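Local coordinates for galactose-binding lectin (Arachis hypogaea, PDB 2DVA), which binds D-galactose as a homotetrameric legume lectin that carries manganese and calcium ions, at residues E2-N7 with F225-I230; T67-E72 with V161-I166; I89-T94 with K197-V202; T171-V176 with A189-L194. All coordinates share one frame; numbering follows the deposited sequence.

Contact 1: residues E2-N7 with F225-I230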
loop_
_atom_site.group_PDB
_atom_site.type_symbol
_atom_site.label_atom_id
_atom_site.label_comp_id
_atom_site.label_asym_id
_atom_site.label_seq_id
_atom_site.Cartn_x
_atom_site.Cartn_y
_atom_site.Cartn_z
ATOM N N GLU A 2 10.748 -9.041 6.264
ATOM C CA GLU A 2 9.734 -8.891 7.299
ATOM C C GLU A 2 9.381 -7.414 7.382
ATOM O O GLU A 2 10.185 -6.594 7.827
ATOM C CB GLU A 2 10.278 -9.390 8.637
ATOM C CG GLU A 2 9.317 -9.230 9.798
ATOM C CD GLU A 2 9.834 -9.883 11.058
ATOM O OE1 GLU A 2 9.976 -11.126 11.058
ATOM O OE2 GLU A 2 10.102 -9.161 12.044
ATOM N N THR A 3 8.165 -7.089 6.964
ATOM C CA THR A 3 7.720 -5.708 6.931
ATOM C C THR A 3 6.522 -5.353 7.799
ATOM O O THR A 3 5.563 -6.118 7.919
ATOM C CB THR A 3 7.409 -5.305 5.474
ATOM O OG1 THR A 3 8.628 -5.313 4.718
ATOM C CG2 THR A 3 6.761 -3.922 5.405
ATOM N N VAL A 4 6.600 -4.171 8.405
ATOM C CA VAL A 4 5.529 -3.642 9.235
ATOM C C VAL A 4 5.193 -2.284 8.635
ATOM O O VAL A 4 6.062 -1.419 8.515
ATOM C CB VAL A 4 5.966 -3.451 10.705
ATOM C CG1 VAL A 4 4.825 -2.843 11.509
ATOM C CG2 VAL A 4 6.372 -4.787 11.311
ATOM N N SER A 5 3.943 -2.103 8.229
ATOM C CA SER A 5 3.540 -0.836 7.642
ATOM C C SER A 5 2.094 -0.492 7.947
ATOM O O SER A 5 1.202 -1.333 7.848
ATOM C CB SER A 5 3.740 -0.856 6.125
ATOM O OG SER A 5 2.872 -1.792 5.523
ATOM N N PHE A 6 1.877 0.758 8.328
ATOM C CA PHE A 6 0.544 1.232 8.634
ATOM C C PHE A 6 0.423 2.682 8.216
ATOM O O PHE A 6 1.415 3.314 7.843
ATOM C CB PHE A 6 0.233 1.056 10.124
ATOM C CG PHE A 6 1.237 1.690 11.053
ATOM C CD1 PHE A 6 1.219 3.060 11.296
ATOM C CD2 PHE A 6 2.157 0.901 11.742
ATOM C CE1 PHE A 6 2.095 3.635 12.219
ATOM C CE2 PHE A 6 3.040 1.467 12.669
ATOM C CZ PHE A 6 3.006 2.836 12.909
ATOM N N ASN A 7 -0.796 3.203 8.262
ATOM C CA ASN A 7 -1.038 4.575 7.867
ATOM C C ASN A 7 -2.295 5.108 8.530
ATOM O O ASN A 7 -3.412 4.764 8.138
ATOM C CB ASN A 7 -1.160 4.657 6.340
ATOM C CG ASN A 7 -1.622 6.021 5.857
ATOM O OD1 ASN A 7 -1.151 7.053 6.327
ATOM N ND2 ASN A 7 -2.543 6.027 4.901
ATOM N N PHE A 225 3.922 4.594 8.505
ATOM C CA PHE A 225 5.180 3.954 8.854
ATOM C C PHE A 225 5.398 2.652 8.092
ATOM O O PHE A 225 4.461 1.900 7.832
ATOM C CB PHE A 225 5.174 3.703 10.378
ATOM C CG PHE A 225 6.319 2.861 10.890
ATOM C CD1 PHE A 225 6.316 1.475 10.732
ATOM C CD2 PHE A 225 7.379 3.451 11.572
ATOM C CE1 PHE A 225 7.353 0.685 11.251
ATOM C CE2 PHE A 225 8.422 2.674 12.095
ATOM C CZ PHE A 225 8.405 1.284 11.933
ATOM N N THR A 226 6.646 2.411 7.714
ATOM C CA THR A 226 7.006 1.180 7.035
ATOM C C THR A 226 8.408 0.802 7.464
ATOM O O THR A 226 9.339 1.603 7.350
ATOM C CB THR A 226 7.034 1.291 5.498
ATOM O OG1 THR A 226 5.756 1.701 5.004
ATOM C CG2 THR A 226 7.373 -0.069 4.904
ATOM N N SER A 227 8.548 -0.417 7.962
ATOM C CA SER A 227 9.844 -0.916 8.374
ATOM C C SER A 227 10.028 -2.262 7.689
ATOM O O SER A 227 9.086 -3.035 7.547
ATOM C CB SER A 227 9.911 -1.083 9.897
ATOM O OG SER A 227 9.000 -2.073 10.345
ATOM N N THR A 228 11.244 -2.525 7.247
ATOM C CA THR A 228 11.547 -3.778 6.591
ATOM C C THR A 228 12.831 -4.336 7.180
ATOM O O THR A 228 13.838 -3.636 7.289
ATOM C CB THR A 228 11.708 -3.575 5.073
ATOM O OG1 THR A 228 10.440 -3.215 4.510
ATOM C CG2 THR A 228 12.213 -4.840 4.405
ATOM N N LEU A 229 12.774 -5.596 7.592
ATOM C CA LEU A 229 13.927 -6.280 8.162
ATOM C C LEU A 229 14.253 -7.432 7.225
ATOM O O LEU A 229 13.400 -8.279 6.966
ATOM C CB LEU A 229 13.588 -6.826 9.554
ATOM C CG LEU A 229 14.603 -7.769 10.212
ATOM C CD1 LEU A 229 15.947 -7.053 10.392
ATOM C CD2 LEU A 229 14.060 -8.249 11.549
ATOM N N ILE A 230 15.468 -7.454 6.691
ATOM C CA ILE A 230 15.857 -8.530 5.790
ATOM C C ILE A 230 15.950 -9.840 6.564
ATOM O O ILE A 230 16.884 -10.048 7.338
ATOM C CB ILE A 230 17.216 -8.249 5.124
ATOM C CG1 ILE A 230 17.091 -7.054 4.176
ATOM C CG2 ILE A 230 17.692 -9.481 4.370
ATOM C CD1 ILE A 230 18.377 -6.716 3.446
HETATM O O HOH W 1 10.047 -4.657 9.832
#
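Backbone hydrogen bonds tie E2, V4 and F6 to L229, S227 and F225 in a strictly antiparallel ladder, the two strand axes running at 180°. The E2–L229 pair is closed from both sides, with E2 N 2.8 Å from L229 O and L229 N returning to E2 O. In the V4–S227 pair the bond from S227 N to V4 O is 2.7 Å long. F225 N donates to F6 O at 2.9 Å.

Among the side-chain polar contacts, T228 OG1 donates to T3 OG1 at 2.8 Å across a non-hydrogen-bonded pair. Both hydroxyls have a further partner on a neighbouring subunit: T3 OG1 bonds to D184 of that subunit and T228 OG1 to its I185 N. A water joins S227 OG to E2 O. The carboxylate of E2 runs beside L229 on the other face and forms a salt bridge with R53.

These strands belong to the large back sheet of the legume lectin jelly roll, where the first strand of the chain lies against the last. T3, S5, T226 and T228 point to the face that meets the neighbouring subunit, while E2, V4, F6, F225, S227 and L229 turn to the other face, V4 reaching M50 of strand 43-53.

Aromatic packing holds the far end. With chi1 at 55°, the F6 ring leans over its partner strand, and F225 CB sits over one face, 3.7 Å from the F6 ring centroid. The two ring planes are only 13° apart but slid so far that they barely overlap, their centroids being 5.3 Å apart. F6 also stacks on Y48.

Contact 2: residues T67-E72 with V161-I166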
loop_
_atom_site.group_PDB
_atom_site.type_symbol
_atom_site.label_atom_id
_atom_site.label_comp_id
_atom_site.label_asym_id
_atom_site.label_seq_id
_atom_site.Cartn_x
_atom_site.Cartn_y
_atom_site.Cartn_z
ATOM N N THR A 67 9.101 6.740 7.787
ATOM C CA THR A 67 7.908 7.124 8.523
ATOM C C THR A 67 7.699 8.629 8.408
ATOM O O THR A 67 8.656 9.401 8.357
ATOM C CB THR A 67 8.035 6.711 10.026
ATOM O OG1 THR A 67 6.807 6.985 10.717
ATOM C CG2 THR A 67 9.172 7.471 10.697
ATOM N N SER A 68 6.446 9.047 8.332
ATOM C CA SER A 68 6.162 10.467 8.254
ATOM C C SER A 68 4.923 10.739 9.074
ATOM O O SER A 68 4.031 9.900 9.172
ATOM C CB SER A 68 5.964 10.917 6.800
ATOM O OG SER A 68 4.763 10.409 6.262
ATOM N N PHE A 69 4.871 11.914 9.681
ATOM C CA PHE A 69 3.733 12.268 10.501
ATOM C C PHE A 69 3.575 13.777 10.528
ATOM O O PHE A 69 4.485 14.507 10.144
ATOM C CB PHE A 69 3.948 11.722 11.918
ATOM C CG PHE A 69 5.280 12.092 12.518
ATOM C CD1 PHE A 69 5.472 13.338 13.115
ATOM C CD2 PHE A 69 6.343 11.193 12.491
ATOM C CE1 PHE A 69 6.696 13.679 13.680
ATOM C CE2 PHE A 69 7.575 11.526 13.052
ATOM C CZ PHE A 69 7.750 12.770 13.650
ATOM N N SER A 70 2.412 14.245 10.961
ATOM C CA SER A 70 2.180 15.678 11.045
ATOM C C SER A 70 1.627 15.989 12.422
ATOM O O SER A 70 0.835 15.224 12.975
ATOM C CB SER A 70 1.196 16.149 9.964
ATOM O OG SER A 70 -0.119 15.714 10.238
ATOM N N PHE A 71 2.063 17.105 12.983
ATOM C CA PHE A 71 1.604 17.507 14.299
ATOM C C PHE A 71 1.345 19.008 14.354
ATOM O O PHE A 71 1.639 19.746 13.407
ATOM C CB PHE A 71 2.650 17.129 15.351
ATOM C CG PHE A 71 3.943 17.903 15.234
ATOM C CD1 PHE A 71 4.012 19.242 15.631
ATOM C CD2 PHE A 71 5.091 17.290 14.744
ATOM C CE1 PHE A 71 5.210 19.957 15.543
ATOM C CE2 PHE A 71 6.290 17.990 14.651
ATOM C CZ PHE A 71 6.351 19.329 15.052
ATOM N N GLU A 72 0.796 19.449 15.476
ATOM C CA GLU A 72 0.524 20.857 15.671
ATOM C C GLU A 72 0.639 21.225 17.137
ATOM O O GLU A 72 0.167 20.502 18.013
ATOM C CB GLU A 72 -0.883 21.216 15.184
ATOM C CG GLU A 72 -1.197 22.713 15.304
ATOM C CD GLU A 72 -2.682 23.033 15.162
ATOM O OE1 GLU A 72 -3.353 22.392 14.328
ATOM O OE2 GLU A 72 -3.174 23.937 15.877
ATOM N N VAL A 161 2.775 20.933 11.073
ATOM C CA VAL A 161 4.134 20.599 10.686
ATOM C C VAL A 161 4.174 19.178 10.145
ATOM O O VAL A 161 3.523 18.284 10.679
ATOM C CB VAL A 161 5.099 20.720 11.885
ATOM C CG1 VAL A 161 6.524 20.435 11.439
ATOM C CG2 VAL A 161 5.002 22.124 12.494
ATOM N N LYS A 162 4.927 18.979 9.073
ATOM C CA LYS A 162 5.056 17.664 8.467
ATOM C C LYS A 162 6.483 17.193 8.686
ATOM O O LYS A 162 7.427 17.974 8.574
ATOM C CB LYS A 162 4.744 17.741 6.973
ATOM C CG LYS A 162 3.336 18.259 6.684
ATOM C CD LYS A 162 3.133 18.572 5.208
ATOM C CE LYS A 162 1.779 19.237 4.970
ATOM N NZ LYS A 162 1.649 20.538 5.705
ATOM N N VAL A 163 6.634 15.918 9.021
ATOM C CA VAL A 163 7.952 15.364 9.266
ATOM C C VAL A 163 8.122 14.031 8.544
ATOM O O VAL A 163 7.204 13.214 8.494
ATOM C CB VAL A 163 8.185 15.146 10.788
ATOM C CG1 VAL A 163 9.568 14.552 11.033
ATOM C CG2 VAL A 163 8.034 16.463 11.537
ATOM N N THR A 164 9.298 13.832 7.964
ATOM C CA THR A 164 9.612 12.581 7.290
ATOM C C THR A 164 10.926 12.102 7.888
ATOM O O THR A 164 11.894 12.862 7.974
ATOM C CB THR A 164 9.794 12.755 5.771
ATOM O OG1 THR A 164 8.574 13.226 5.190
ATOM C CG2 THR A 164 10.155 11.411 5.129
ATOM N N VAL A 165 10.951 10.847 8.320
ATOM C CA VAL A 165 12.145 10.275 8.916
ATOM C C VAL A 165 12.570 9.010 8.173
ATOM O O VAL A 165 11.738 8.185 7.790
ATOM C CB VAL A 165 11.910 9.919 10.409
ATOM C CG1 VAL A 165 13.161 9.282 10.998
ATOM C CG2 VAL A 165 11.534 11.175 11.196
ATOM N N ILE A 166 13.873 8.875 7.960
ATOM C CA ILE A 166 14.427 7.704 7.290
ATOM C C ILE A 166 15.546 7.119 8.141
ATOM O O ILE A 166 16.466 7.833 8.542
ATOM C CB ILE A 166 15.062 8.051 5.922
ATOM C CG1 ILE A 166 14.011 8.582 4.949
ATOM C CG2 ILE A 166 15.733 6.821 5.336
ATOM C CD1 ILE A 166 14.605 8.993 3.612
#
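Chi1 values of 51° for F69 and 67° for F71 set each CG between its own backbone N and carbonyl carbon, which swings both rings across to strand 161-166. The valines opposite keep CG1 anti to the backbone N (chi1 179° at V163), presenting CB and both methyls to the rings. V163 CB lies over one face of F69, 3.9 Å from the ring centroid, and V161 CB repeats this CH-pi contact over F71, both offset toward the ring rim. The F71 ring also reaches the next valine, its CE2 lying 3.9 Å from V163 CG2. At the other end T67 CG2 packs on V165 CB at 3.7 Å, while T67 OG1 is held by S224 O and W223.

Three hydrogen-bonded pairs secure the register. V165 N donates to T67 O at 2.7 Å, nearly along the C=O axis, and V163 N to F69 O at 2.8 Å. On the reverse face S68 OG and S70 OG bond to S224 and S222 of strand 217-229, and T164 packs on T164 of a neighbouring subunit. Beyond the rings stand F122, F87 and F206 of the second sheet, so the paired phenylalanines and valines form part of the hydrophobic core between the two sheets of the legume lectin beta sandwich.

Contact 3: residues I89-T94 with K197-V202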
loop_
_atom_site.group_PDB
_atom_site.type_symbol
_atom_site.label_atom_id
_atom_site.label_comp_id
_atom_site.label_asym_id
_atom_site.label_seq_id
_atom_site.Cartn_x
_atom_site.Cartn_y
_atom_site.Cartn_z
ATOM N N ILE A 89 11.293 5.777 20.229
ATOM C CA ILE A 89 11.373 4.334 20.044
ATOM C C ILE A 89 11.898 3.818 21.377
ATOM O O ILE A 89 12.872 4.344 21.906
ATOM C CB ILE A 89 12.389 3.985 18.954
ATOM C CG1 ILE A 89 12.204 4.924 17.763
ATOM C CG2 ILE A 89 12.227 2.525 18.532
ATOM C CD1 ILE A 89 13.267 4.764 16.707
ATOM N N ALA A 90 11.273 2.782 21.919
ATOM C CA ALA A 90 11.697 2.276 23.212
ATOM C C ALA A 90 11.281 0.824 23.441
ATOM O O ALA A 90 10.530 0.247 22.642
ATOM C CB ALA A 90 11.108 3.179 24.312
ATOM N N PRO A 91 11.773 0.212 24.539
ATOM C CA PRO A 91 11.446 -1.177 24.882
ATOM C C PRO A 91 9.936 -1.337 24.810
ATOM O O PRO A 91 9.188 -0.413 25.159
ATOM C CB PRO A 91 11.977 -1.314 26.302
ATOM C CG PRO A 91 13.183 -0.436 26.279
ATOM C CD PRO A 91 12.690 0.790 25.537
ATOM N N GLU A 92 9.486 -2.500 24.360
ATOM C CA GLU A 92 8.060 -2.733 24.209
ATOM C C GLU A 92 7.249 -2.519 25.482
ATOM O O GLU A 92 6.047 -2.266 25.413
ATOM C CB GLU A 92 7.804 -4.139 23.654
ATOM C CG GLU A 92 8.186 -5.270 24.585
ATOM C CD GLU A 92 8.012 -6.632 23.934
ATOM O OE1 GLU A 92 6.882 -6.952 23.510
ATOM O OE2 GLU A 92 9.008 -7.384 23.847
ATOM N N ASP A 93 7.904 -2.601 26.636
ATOM C CA ASP A 93 7.217 -2.433 27.915
ATOM C C ASP A 93 7.350 -1.015 28.455
ATOM O O ASP A 93 7.111 -0.767 29.638
ATOM C CB ASP A 93 7.789 -3.411 28.942
ATOM C CG ASP A 93 9.198 -3.044 29.363
ATOM O OD1 ASP A 93 9.943 -2.503 28.520
ATOM O OD2 ASP A 93 9.569 -3.300 30.529
ATOM N N THR A 94 7.731 -0.086 27.587
ATOM C CA THR A 94 7.910 1.297 27.990
ATOM C C THR A 94 6.649 1.913 28.582
ATOM O O THR A 94 5.547 1.740 28.062
ATOM C CB THR A 94 8.378 2.172 26.804
ATOM O OG1 THR A 94 8.566 3.522 27.250
ATOM C CG2 THR A 94 7.352 2.141 25.675
ATOM N N LYS A 197 21.611 0.229 21.057
ATOM C CA LYS A 197 20.895 1.025 22.053
ATOM C C LYS A 197 19.529 0.512 22.487
ATOM O O LYS A 197 19.064 0.829 23.579
ATOM C CB LYS A 197 20.748 2.463 21.545
ATOM C CG LYS A 197 22.071 3.162 21.276
ATOM C CD LYS A 197 22.850 3.359 22.563
ATOM C CE LYS A 197 24.239 3.908 22.294
ATOM N NZ LYS A 197 24.969 4.130 23.573
ATOM N N LEU A 198 18.881 -0.277 21.641
ATOM C CA LEU A 198 17.558 -0.787 21.973
ATOM C C LEU A 198 17.462 -2.305 21.901
ATOM O O LEU A 198 18.309 -2.966 21.307
ATOM C CB LEU A 198 16.508 -0.179 21.027
ATOM C CG LEU A 198 16.186 1.316 21.136
ATOM C CD1 LEU A 198 15.292 1.727 19.981
ATOM C CD2 LEU A 198 15.502 1.611 22.464
ATOM N N PRO A 199 16.424 -2.879 22.526
ATOM C CA PRO A 199 16.272 -4.335 22.479
ATOM C C PRO A 199 15.715 -4.707 21.099
ATOM O O PRO A 199 15.376 -3.822 20.302
ATOM C CB PRO A 199 15.292 -4.612 23.618
ATOM C CG PRO A 199 14.440 -3.385 23.627
ATOM C CD PRO A 199 15.459 -2.279 23.465
ATOM N N GLU A 200 15.624 -6.002 20.815
ATOM C CA GLU A 200 15.113 -6.464 19.528
ATOM C C GLU A 200 13.665 -6.051 19.267
ATOM O O GLU A 200 13.303 -5.729 18.135
ATOM C CB GLU A 200 15.237 -7.983 19.438
ATOM C CG GLU A 200 16.665 -8.466 19.530
ATOM C CD GLU A 200 16.756 -9.936 19.860
ATOM O OE1 GLU A 200 16.446 -10.767 18.979
ATOM O OE2 GLU A 200 17.130 -10.253 21.010
ATOM N N ARG A 201 12.833 -6.075 20.301
ATOM C CA ARG A 201 11.441 -5.680 20.137
ATOM C C ARG A 201 11.227 -4.337 20.815
ATOM O O ARG A 201 11.589 -4.152 21.975
ATOM C CB ARG A 201 10.504 -6.732 20.736
ATOM C CG ARG A 201 10.999 -8.162 20.546
ATOM C CD ARG A 201 9.865 -9.146 20.361
ATOM N NE ARG A 201 8.724 -8.864 21.225
ATOM C CZ ARG A 201 7.593 -9.562 21.204
ATOM N NH1 ARG A 201 7.461 -10.586 20.368
ATOM N NH2 ARG A 201 6.589 -9.228 22.006
ATOM N N VAL A 202 10.632 -3.401 20.081
ATOM C CA VAL A 202 10.385 -2.060 20.593
ATOM C C VAL A 202 9.017 -1.550 20.178
ATOM O O VAL A 202 8.287 -2.208 19.446
ATOM C CB VAL A 202 11.423 -1.053 20.037
ATOM C CG1 VAL A 202 12.834 -1.491 20.385
ATOM C CG2 VAL A 202 11.265 -0.942 18.520
HETATM O O HOH W 2 11.348 -5.145 24.271
#
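Charge pairing dominates the outer end, where R201 grips the carboxylate of E92 side-on with two nitrogens. R201 NH2 reaches the syn lone pair of E92 OE1 at 2.7 Å, almost straight (172°) and in the guanidinium plane. The second bond, R201 NE to E92 OE2 at 3.0 Å, is more bent, and its donor stands 34° out of the carboxylate plane, in keeping with the 38° between the two flat groups. Bends at chi2 and chi3 fold the arginine back so that NE and NH2 face the acid together. R201 also packs on P16 of a neighbouring subunit.

Water adds a looser link beside this pair, through two long bonds to E92: it accepts from E92 N and, at 3.3 Å, donates to E92 OE2.

The segments are where strand 84-91 ends and strand 201-209 begins, neighbours in the seven-stranded front sheet of the legume lectin sandwich. P91 and V202 form a non-hydrogen-bonded pair with diverging side chains, after which a type I turn from P91 to T94 leads the chain away.

Apolar contacts fill the inner end. I89 CG2 meets L198 CD1 tightly at 3.5 Å, the two side chains crossing at about a right angle, and the same I89 methyl touches V202 CG2 at 3.6 Å. L198 CD2 touches A90 CA, 3.9 Å away. P91 CG and P199 CD, 4.1 Å apart, bring the two proline rings into contact.

Contact 4: residues T171-V176 with A189-L194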
loop_
_atom_site.group_PDB
_atom_site.type_symbol
_atom_site.label_atom_id
_atom_site.label_comp_id
_atom_site.label_asym_id
_atom_site.label_seq_id
_atom_site.Cartn_x
_atom_site.Cartn_y
_atom_site.Cartn_z
ATOM N N THR A 171 23.964 2.118 7.291
ATOM C CA THR A 171 24.831 3.184 7.786
ATOM C C THR A 171 24.446 3.602 9.197
ATOM O O THR A 171 25.157 4.376 9.836
ATOM C CB THR A 171 24.763 4.435 6.891
ATOM O OG1 THR A 171 23.412 4.911 6.841
ATOM C CG2 THR A 171 25.244 4.113 5.492
ATOM N N LYS A 172 23.321 3.082 9.678
ATOM C CA LYS A 172 22.812 3.420 11.007
ATOM C C LYS A 172 22.498 4.909 11.071
ATOM O O LYS A 172 22.542 5.520 12.135
ATOM C CB LYS A 172 23.827 3.065 12.093
ATOM C CG LYS A 172 24.145 1.583 12.181
ATOM C CD LYS A 172 25.114 1.295 13.315
ATOM C CE LYS A 172 25.486 -0.180 13.363
ATOM N NZ LYS A 172 26.240 -0.607 12.153
ATOM N N THR A 173 22.179 5.491 9.923
ATOM C CA THR A 173 21.871 6.916 9.870
ATOM C C THR A 173 20.390 7.233 10.055
ATOM O O THR A 173 19.533 6.717 9.333
ATOM C CB THR A 173 22.330 7.537 8.526
ATOM O OG1 THR A 173 23.758 7.467 8.425
ATOM C CG2 THR A 173 21.908 8.994 8.440
ATOM N N LEU A 174 20.097 8.078 11.035
ATOM C CA LEU A 174 18.730 8.517 11.286
ATOM C C LEU A 174 18.635 9.954 10.763
ATOM O O LEU A 174 19.205 10.869 11.364
ATOM C CB LEU A 174 18.415 8.510 12.786
ATOM C CG LEU A 174 17.031 9.070 13.147
ATOM C CD1 LEU A 174 15.964 8.098 12.671
ATOM C CD2 LEU A 174 16.906 9.282 14.651
ATOM N N SER A 175 17.941 10.159 9.644
ATOM C CA SER A 175 17.810 11.507 9.092
ATOM C C SER A 175 16.374 12.010 9.173
ATOM O O SER A 175 15.425 11.275 8.903
ATOM C CB SER A 175 18.307 11.556 7.646
ATOM O OG SER A 175 17.616 10.618 6.854
ATOM N N VAL A 176 16.236 13.277 9.542
ATOM C CA VAL A 176 14.939 13.917 9.718
ATOM C C VAL A 176 14.761 15.153 8.840
ATOM O O VAL A 176 15.664 15.982 8.729
ATOM C CB VAL A 176 14.757 14.354 11.194
ATOM C CG1 VAL A 176 13.375 14.952 11.401
ATOM C CG2 VAL A 176 14.987 13.165 12.122
ATOM N N ALA A 189 20.467 14.978 10.946
ATOM C CA ALA A 189 20.760 13.559 10.779
ATOM C C ALA A 189 21.850 13.139 11.751
ATOM O O ALA A 189 22.779 13.895 12.019
ATOM C CB ALA A 189 21.193 13.274 9.338
ATOM N N GLN A 190 21.734 11.925 12.271
ATOM C CA GLN A 190 22.703 11.424 13.230
ATOM C C GLN A 190 22.841 9.922 13.130
ATOM O O GLN A 190 21.851 9.211 13.023
ATOM C CB GLN A 190 22.263 11.781 14.651
ATOM C CG GLN A 190 23.148 11.211 15.749
ATOM C CD GLN A 190 24.540 11.807 15.736
ATOM O OE1 GLN A 190 24.700 13.026 15.752
ATOM N NE2 GLN A 190 25.558 10.950 15.712
ATOM N N VAL A 191 24.077 9.444 13.163
ATOM C CA VAL A 191 24.333 8.014 13.125
ATOM C C VAL A 191 23.944 7.498 14.509
ATOM O O VAL A 191 24.480 7.963 15.509
ATOM C CB VAL A 191 25.842 7.716 12.874
ATOM C CG1 VAL A 191 26.130 6.235 13.084
ATOM C CG2 VAL A 191 26.231 8.124 11.453
ATOM N N VAL A 192 22.994 6.568 14.563
ATOM C CA VAL A 192 22.553 5.975 15.828
ATOM C C VAL A 192 22.380 4.465 15.633
ATOM O O VAL A 192 21.595 4.031 14.791
ATOM C CB VAL A 192 21.200 6.557 16.301
ATOM C CG1 VAL A 192 20.864 6.018 17.685
ATOM C CG2 VAL A 192 21.254 8.080 16.321
ATOM N N ASP A 193 23.116 3.673 16.410
ATOM C CA ASP A 193 23.047 2.215 16.313
ATOM C C ASP A 193 21.893 1.675 17.149
ATOM O O ASP A 193 22.067 1.373 18.333
ATOM C CB ASP A 193 24.355 1.596 16.808
ATOM C CG ASP A 193 24.458 0.112 16.490
ATOM O OD1 ASP A 193 23.435 -0.498 16.113
ATOM O OD2 ASP A 193 25.564 -0.448 16.624
ATOM N N LEU A 194 20.717 1.537 16.543
ATOM C CA LEU A 194 19.554 1.051 17.281
ATOM C C LEU A 194 19.801 -0.319 17.908
ATOM O O LEU A 194 19.335 -0.600 19.013
ATOM C CB LEU A 194 18.327 1.000 16.367
ATOM C CG LEU A 194 17.965 2.326 15.693
ATOM C CD1 LEU A 194 16.637 2.164 14.971
ATOM C CD2 LEU A 194 17.878 3.443 16.734
#
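K172 lays its aliphatic chain along D193, the two side chains side by side and pointing the same way. K172 CE is 3.3 Å from D193 OD2, yet chi4 of 65° turns the ammonium aside, leaving K172 NZ 4.5 Å from D193 OD2; the charges may attract, but they fall short of a salt bridge. Next to this pair, V192 N donates to K172 O at 2.7 Å. L174 N and Q190 O close the next rung at 2.9 Å, the donor above the carbonyl plane, 39° out of it, and Q190 N returns to L174 O. On the face shared by T173, S175, A189 and V191, S175 CB meets A189 CB at 3.8 Å and V191 CG2 approaches T173 OG1.

A second shell sets these groups. T173 OG1 donates to T171 OG1 at 3.0 Å, and T171 OG1 is bonded in turn to D168. K172 and T173 both face D168 in a G1 beta bulge, with K172 at positive phi (62°). The Q190 amide folds back to V191 O, while D193, as N-cap of helix 194-197, bonds weakly through OD1 to A196 N.

The rungs belong to the hairpin of strands 173-179 and 185-191 at the margin of the back sheet. L174 packs inward on V165 of strand 160-168 and on V120 and I140 of the other sheet, whereas T173 and S175 meet their counterparts in a neighbouring subunit.

Overall arrangement
Contacts 1, 2 and 4 follow one another across the back sheet of the sandwich, and contact 3 lies in the front sheet. Contact 1 touches contact 2 where F225 CD2 packs on T67 CB at 3.7 Å. Contact 2 meets contact 4 through V165 CG1 and L174 CD1, 3.5 Å apart, and by a probable hydrogen bond from S175 N to I166 O. Contact 3 touches neither 1 nor 2, its nearest atoms staying about 7 Å from each, but its segment 197-202 follows soon after 189-194. Contacts 1, 2 and 4 all reach the same neighbouring subunit. Contacts 2 and 4 come nearest the metals: the manganese is about 13 Å from the F71 side chain and 14 Å from that of Q190.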